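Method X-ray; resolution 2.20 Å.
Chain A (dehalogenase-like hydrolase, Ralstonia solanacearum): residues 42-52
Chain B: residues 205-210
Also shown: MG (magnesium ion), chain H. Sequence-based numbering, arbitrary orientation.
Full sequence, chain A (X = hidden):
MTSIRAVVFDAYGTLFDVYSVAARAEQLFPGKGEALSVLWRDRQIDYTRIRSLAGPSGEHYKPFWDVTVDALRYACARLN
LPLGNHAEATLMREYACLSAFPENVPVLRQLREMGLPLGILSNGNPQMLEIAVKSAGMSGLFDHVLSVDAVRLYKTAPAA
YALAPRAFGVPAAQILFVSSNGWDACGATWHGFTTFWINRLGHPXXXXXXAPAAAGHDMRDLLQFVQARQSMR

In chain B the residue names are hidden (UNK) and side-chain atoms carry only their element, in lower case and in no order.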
ATOM      1  N   ASP A  42      -3.907  -0.837   8.240  1.00 23.18           N
ATOM      2  CA  ASP A  42      -3.065  -1.362   7.170  1.00 22.27           C
ATOM      3  C   ASP A  42      -3.894  -1.758   5.959  1.00 20.54           C
ATOM      4  O   ASP A  42      -3.648  -1.288   4.856  1.00 19.68           O
ATOM      5  CB  ASP A  42      -2.283  -2.595   7.625  1.00 22.85           C
ATOM      6  CG  ASP A  42      -1.271  -3.110   6.555  1.00 25.92           C
ATOM      7  OD1 ASP A  42      -0.263  -2.385   6.283  1.00 27.83           O
ATOM      8  OD2 ASP A  42      -1.477  -4.244   6.008  1.00 26.87           O
ATOM      9  N   ARG A  43      -4.852  -2.648   6.147  1.00 18.32           N
ATOM     10  CA  ARG A  43      -5.620  -3.149   4.986  1.00 17.95           C
ATOM     11  C   ARG A  43      -6.533  -2.087   4.402  1.00 17.32           C
ATOM     12  O   ARG A  43      -6.749  -2.058   3.199  1.00 15.82           O
ATOM     13  CB  ARG A  43      -6.360  -4.471   5.274  1.00 17.44           C
ATOM     14  CG  ARG A  43      -5.378  -5.648   5.404  1.00 18.94           C
ATOM     15  CD  ARG A  43      -4.622  -5.852   4.093  1.00 18.64           C
ATOM     16  NE  ARG A  43      -4.308  -7.252   3.826  1.00 19.75           N
ATOM     17  CZ  ARG A  43      -3.187  -7.876   4.231  1.00 27.89           C
ATOM     18  NH1 ARG A  43      -2.957  -9.150   3.904  1.00 29.91           N
ATOM     19  NH2 ARG A  43      -2.270  -7.255   4.973  1.00 29.19           N
ATOM     20  N   GLN A  44      -7.004  -1.156   5.239  1.00 17.76           N
ATOM     21  CA  GLN A  44      -7.857  -0.082   4.719  1.00 18.24           C
ATOM     22  C   GLN A  44      -7.097   0.725   3.668  1.00 17.42           C
ATOM     23  O   GLN A  44      -7.555   0.918   2.557  1.00 17.91           O
ATOM     24  CB  GLN A  44      -8.393   0.777   5.867  1.00 18.72           C
ATOM     25  CG  GLN A  44      -9.110   2.031   5.470  1.00 20.56           C
ATOM     26  CD  GLN A  44      -9.276   2.986   6.643  1.00 20.98           C
ATOM     27  OE1 GLN A  44      -8.295   3.332   7.294  1.00 21.54           O
ATOM     28  NE2 GLN A  44     -10.537   3.361   6.957  1.00 17.29           N
ATOM     29  N   ILE A  45      -5.892   1.118   4.018  1.00 18.23           N
ATOM     30  CA  ILE A  45      -5.051   1.845   3.133  1.00 18.47           C
ATOM     31  C   ILE A  45      -4.541   0.968   1.990  1.00 16.80           C
ATOM     32  O   ILE A  45      -4.583   1.375   0.866  1.00 15.55           O
ATOM     33  CB  ILE A  45      -3.981   2.562   3.933  1.00 19.94           C
ATOM     34  CG1 ILE A  45      -4.637   3.688   4.721  1.00 22.59           C
ATOM     35  CG2 ILE A  45      -2.916   3.182   3.025  1.00 22.27           C
ATOM     36  CD1 ILE A  45      -5.329   4.775   3.794  1.00 24.80           C
ATOM     37  N   ASP A  46      -4.107  -0.248   2.267  1.00 15.84           N
ATOM     38  CA  ASP A  46      -3.668  -1.126   1.220  1.00 15.38           C
ATOM     39  C   ASP A  46      -4.734  -1.229   0.145  1.00 15.24           C
ATOM     40  O   ASP A  46      -4.407  -1.175  -1.038  1.00 13.96           O
ATOM     41  CB  ASP A  46      -3.409  -2.518   1.760  1.00 16.50           C
ATOM     42  CG  ASP A  46      -2.132  -2.607   2.545  1.00 19.05           C
ATOM     43  OD1 ASP A  46      -1.408  -1.571   2.587  1.00 18.10           O
ATOM     44  OD2 ASP A  46      -1.899  -3.711   3.123  1.00 21.30           O
ATOM     45  N   TYR A  47      -6.005  -1.407   0.558  1.00 14.82           N
ATOM     46  CA  TYR A  47      -7.101  -1.602  -0.380  1.00 14.00           C
ATOM     47  C   TYR A  47      -7.379  -0.374  -1.223  1.00 13.32           C
ATOM     48  O   TYR A  47      -7.670  -0.516  -2.393  1.00 12.71           O
ATOM     49  CB  TYR A  47      -8.382  -2.094   0.309  1.00 13.13           C
ATOM     50  CG  TYR A  47      -8.346  -3.536   0.847  1.00 15.15           C
ATOM     51  CD1 TYR A  47      -7.286  -4.429   0.548  1.00 15.80           C
ATOM     52  CD2 TYR A  47      -9.392  -4.039   1.604  1.00 16.95           C
ATOM     53  CE1 TYR A  47      -7.264  -5.765   1.058  1.00 13.56           C
ATOM     54  CE2 TYR A  47      -9.378  -5.377   2.113  1.00 13.90           C
ATOM     55  CZ  TYR A  47      -8.326  -6.222   1.819  1.00 15.86           C
ATOM     56  OH  TYR A  47      -8.348  -7.516   2.295  1.00 14.07           O
ATOM     57  N   THR A  48      -7.249   0.830  -0.675  1.00 13.56           N
ATOM     58  CA  THR A  48      -7.454   2.045  -1.508  1.00 12.80           C
ATOM     59  C   THR A  48      -6.376   2.132  -2.600  1.00 13.92           C
ATOM     60  O   THR A  48      -6.669   2.460  -3.724  1.00 13.91           O
ATOM     61  CB  THR A  48      -7.400   3.325  -0.679  1.00 12.58           C
ATOM     62  OG1 THR A  48      -6.115   3.458  -0.096  1.00 11.21           O
ATOM     63  CG2 THR A  48      -8.475   3.342   0.422  1.00  9.73           C
ATOM     64  N   ARG A  49      -5.126   1.836  -2.249  1.00 13.35           N
ATOM     65  CA  ARG A  49      -4.050   1.832  -3.217  1.00 14.19           C
ATOM     66  C   ARG A  49      -4.139   0.722  -4.250  1.00 14.91           C
ATOM     67  O   ARG A  49      -3.936   0.958  -5.415  1.00 15.29           O
ATOM     68  CB  ARG A  49      -2.735   1.696  -2.510  1.00 13.82           C
ATOM     69  CG  ARG A  49      -2.428   2.889  -1.641  1.00 14.08           C
ATOM     70  CD  ARG A  49      -1.264   2.591  -0.786  1.00 13.68           C
ATOM     71  NE  ARG A  49      -0.874   3.731   0.020  1.00 12.33           N
ATOM     72  CZ  ARG A  49       0.010   3.661   1.010  1.00 15.21           C
ATOM     73  NH1 ARG A  49       0.591   2.487   1.348  1.00 19.72           N
ATOM     74  NH2 ARG A  49       0.298   4.756   1.690  1.00 15.86           N
ATOM     75  N   ILE A  50      -4.431  -0.495  -3.815  1.00 14.66           N
ATOM     76  CA  ILE A  50      -4.552  -1.610  -4.729  1.00 14.43           C
ATOM     77  C   ILE A  50      -5.591  -1.264  -5.796  1.00 14.91           C
ATOM     78  O   ILE A  50      -5.344  -1.422  -6.999  1.00 16.37           O
ATOM     79  CB  ILE A  50      -4.969  -2.914  -3.976  1.00 13.58           C
ATOM     80  CG1 ILE A  50      -3.831  -3.427  -3.136  1.00 10.93           C
ATOM     81  CG2 ILE A  50      -5.464  -4.020  -4.970  1.00 14.44           C
ATOM     82  CD1 ILE A  50      -4.240  -4.553  -2.232  1.00  6.52           C
ATOM     83  N   ARG A  51      -6.758  -0.819  -5.348  1.00 14.76           N
ATOM     84  CA  ARG A  51      -7.837  -0.385  -6.242  1.00 14.54           C
ATOM     85  C   ARG A  51      -7.491   0.739  -7.216  1.00 14.55           C
ATOM     86  O   ARG A  51      -7.837   0.656  -8.402  1.00 15.95           O
ATOM     87  CB  ARG A  51      -9.054   0.052  -5.412  1.00 14.28           C
ATOM     88  CG  ARG A  51      -9.727  -1.131  -4.683  1.00 15.30           C
ATOM     89  CD  ARG A  51     -10.993  -0.735  -3.901  1.00 17.05           C
ATOM     90  NE  ARG A  51     -11.729  -1.899  -3.406  1.00 17.21           N
ATOM     91  CZ  ARG A  51     -12.522  -2.670  -4.139  1.00 19.59           C
ATOM     92  NH1 ARG A  51     -12.740  -2.386  -5.414  1.00 20.81           N
ATOM     93  NH2 ARG A  51     -13.119  -3.726  -3.585  1.00 20.82           N
ATOM     94  N   SER A  52      -6.873   1.813  -6.740  1.00 13.75           N
ATOM     95  CA  SER A  52      -6.661   2.975  -7.604  1.00 13.97           C
ATOM     96  C   SER A  52      -5.519   2.701  -8.575  1.00 15.11           C
ATOM     97  O   SER A  52      -5.574   3.177  -9.719  1.00 15.92           O
ATOM     98  CB  SER A  52      -6.441   4.250  -6.754  1.00 14.24           C
ATOM     99  OG  SER A  52      -7.692   4.654  -6.126  1.00 13.42           O
TER
ATOM    100  N   UNK B 205      -9.018 -14.934   1.946  1.00 21.41           N
ATOM    101  CA  UNK B 205      -8.985 -14.130   0.740  1.00 21.28           C
ATOM    102  C   UNK B 205      -9.105 -12.639   1.031  1.00 20.44           C
ATOM    103  O   UNK B 205      -9.784 -12.235   1.941  1.00 18.96           O
ATOM    104  c   UNK B 205     -10.198 -14.614  -0.065  1.00 21.95           C
ATOM    105  c   UNK B 205     -10.438 -16.007   0.397  1.00 22.97           C
ATOM    106  c   UNK B 205     -10.044 -16.001   1.863  1.00 22.31           C
ATOM    107  N   UNK B 206      -8.430 -11.835   0.232  1.00 20.58           N
ATOM    108  CA  UNK B 206      -8.540 -10.387   0.338  1.00 20.39           C
ATOM    109  C   UNK B 206      -9.978  -9.991   0.058  1.00 20.23           C
ATOM    110  O   UNK B 206     -10.637 -10.578  -0.781  1.00 18.76           O
ATOM    111  o   UNK B 206      -4.481  -9.627   1.300  1.00 25.52           O
ATOM    112  c   UNK B 206      -6.141  -9.913  -0.359  1.00 21.39           C
ATOM    113  c   UNK B 206      -5.632  -9.364   0.982  1.00 21.26           C
ATOM    114  c   UNK B 206      -7.596  -9.680  -0.631  1.00 19.94           C
ATOM    115  o   UNK B 206      -6.322  -8.665   1.729  1.00 20.53           O
ATOM    116  N   UNK B 207     -10.460  -8.985   0.790  1.00 21.01           N
ATOM    117  CA  UNK B 207     -11.821  -8.514   0.624  1.00 21.35           C
ATOM    118  C   UNK B 207     -11.778  -7.452  -0.491  1.00 21.48           C
ATOM    119  O   UNK B 207     -11.827  -6.271  -0.237  1.00 21.31           O
ATOM    120  c   UNK B 207     -12.383  -7.951   1.983  1.00 20.56           C
ATOM    121  N   UNK B 208     -11.652  -7.921  -1.731  1.00 23.15           N
ATOM    122  CA  UNK B 208     -11.552  -7.068  -2.929  1.00 23.91           C
ATOM    123  C   UNK B 208     -12.705  -7.292  -3.911  1.00 25.25           C
ATOM    124  O   UNK B 208     -12.666  -6.765  -5.010  1.00 26.02           O
ATOM    125  c   UNK B 208      -7.641  -7.182  -3.502  1.00 16.65           C
ATOM    126  c   UNK B 208      -8.949  -6.637  -2.906  1.00 21.48           C
ATOM    127  c   UNK B 208      -8.891  -5.149  -2.880  1.00 17.80           C
ATOM    128  c   UNK B 208     -10.191  -7.239  -3.631  1.00 22.38           C
ATOM    129  N   UNK B 209     -13.729  -8.049  -3.515  1.00 27.13           N
ATOM    130  CA  UNK B 209     -14.894  -8.371  -4.390  1.00 28.87           C
ATOM    131  C   UNK B 209     -14.516  -9.141  -5.663  1.00 28.91           C
ATOM    132  O   UNK B 209     -15.186  -9.058  -6.697  1.00 29.49           O
ATOM    133  c   UNK B 209     -15.679  -7.106  -4.767  1.00 29.50           C
ATOM    134  o   UNK B 209     -17.150  -6.955  -2.936  1.00 36.89           O
ATOM    135  o   UNK B 209     -15.744  -5.288  -3.248  1.00 34.02           O
ATOM    136  c   UNK B 209     -16.231  -6.397  -3.567  1.00 31.38           C
ATOM    137  N   UNK B 210     -13.428  -9.886  -5.580  1.00 29.06           N
ATOM    138  CA  UNK B 210     -12.933 -10.682  -6.706  1.00 28.85           C
ATOM    139  C   UNK B 210     -12.154 -11.823  -6.064  1.00 28.49           C
ATOM    140  O   UNK B 210     -11.662 -11.690  -4.947  1.00 27.98           O
ATOM    141  c   UNK B 210     -10.768  -9.347  -6.910  1.00 28.67           C
ATOM    142  c   UNK B 210     -11.662 -10.614  -8.914  1.00 30.08           C
ATOM    143  c   UNK B 210     -12.037  -9.841  -7.644  1.00 29.16           C
TER
HETATM  144 MG    MG H 240       0.928  -1.908   4.370  0.50 33.08          MG
HETATM  145  O   HOH W   1     -12.048  -3.238  -0.765  1.00 22.54           O
HETATM  146  O   HOH W   2       0.752  -4.244   4.715  1.00 33.13           O
HETATM  147  O   HOH W   3       1.561  -0.514   6.173  1.00 33.13           O

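Position 205 of chain B carries three side-chain carbons that close a ring onto the backbone N, which identifies P205(B). It makes no contact with the helix stretch of chain A; its CA-to-CB bond points away, and its ring leaves the backbone N without a hydrogen to donate.

Position 206 has three carbons in a row, the third bearing two oxygens. One oxygen lies 2.4 Å from Y47(A) OH and 3.2 Å from R43(A) NE, and the other 3.1 Å from R43(A) NH1. A carboxylate on a two-carbon arm is glutamate, E206(B). Its CA-to-CB bond points sideways, but chi1 and chi2, both m, bring the end nearer the helix. There OE1 accepts from R43(A) NE and from the tyrosine hydroxyl in a very short hydrogen bond, while OE2 pairs with NH1, so the arginine grips both oxygens in a salt bridge at the edge of its guanidinium.

Position 207 offers a single side-chain carbon, 4.0 Å from Y47(A) CE2. It is alanine, A207(B), small enough to sit beside the tyrosine while its backbone N donates to Y47(A) OH at 3.0 Å. The hydroxyl thus accepts from one residue and donates to its neighbour. Water 1 adds a bridge, accepting from R51(A) NE at 3.0 Å and donating to A207(B) O at 3.1 Å.

At position 208 four carbons fork at the second. One end carbon lies 3.9 Å from Y47(A) CD1, over one face of the ring, and the other lies 4.1 Å from I50(A) CG2. This is the pattern of leucine, L208(B). Its CD2 makes a CH-pi contact with the Y47(A) ring, 4.3 Å from the centroid. The forked end fills the space beside Y47(A) and I50(A): CD2 lies over the tyrosine ring, and both CD1 and CD2 come within about 4.2 Å of I50(A) CG2.

Position 209 has two carbons, the second carrying two oxygens, one of them 3.1 Å from R51(A) NH2. This is aspartate, D209(B), whose negative charge complements the arginine. The hydrogen bond from NH2 to OD2 is weak, though part of a salt bridge, and the placing of OD2 is less sure.

Position 210 shows one carbon bearing two more, a branch at CB that marks valine, V210(B). It does not touch the helix stretch.

The contact centres on Y47(A), whose hydroxyl ties into E206(B) and A207(B) while its ring packs against L208(B). R43(A) and R51(A), one turn before and one turn after it on the helix, add charge pairing with E206(B) and D209(B), so polar anchoring and apolar packing together bury 390 Å², both sides summed.

Chain B 205-210: PEALDV
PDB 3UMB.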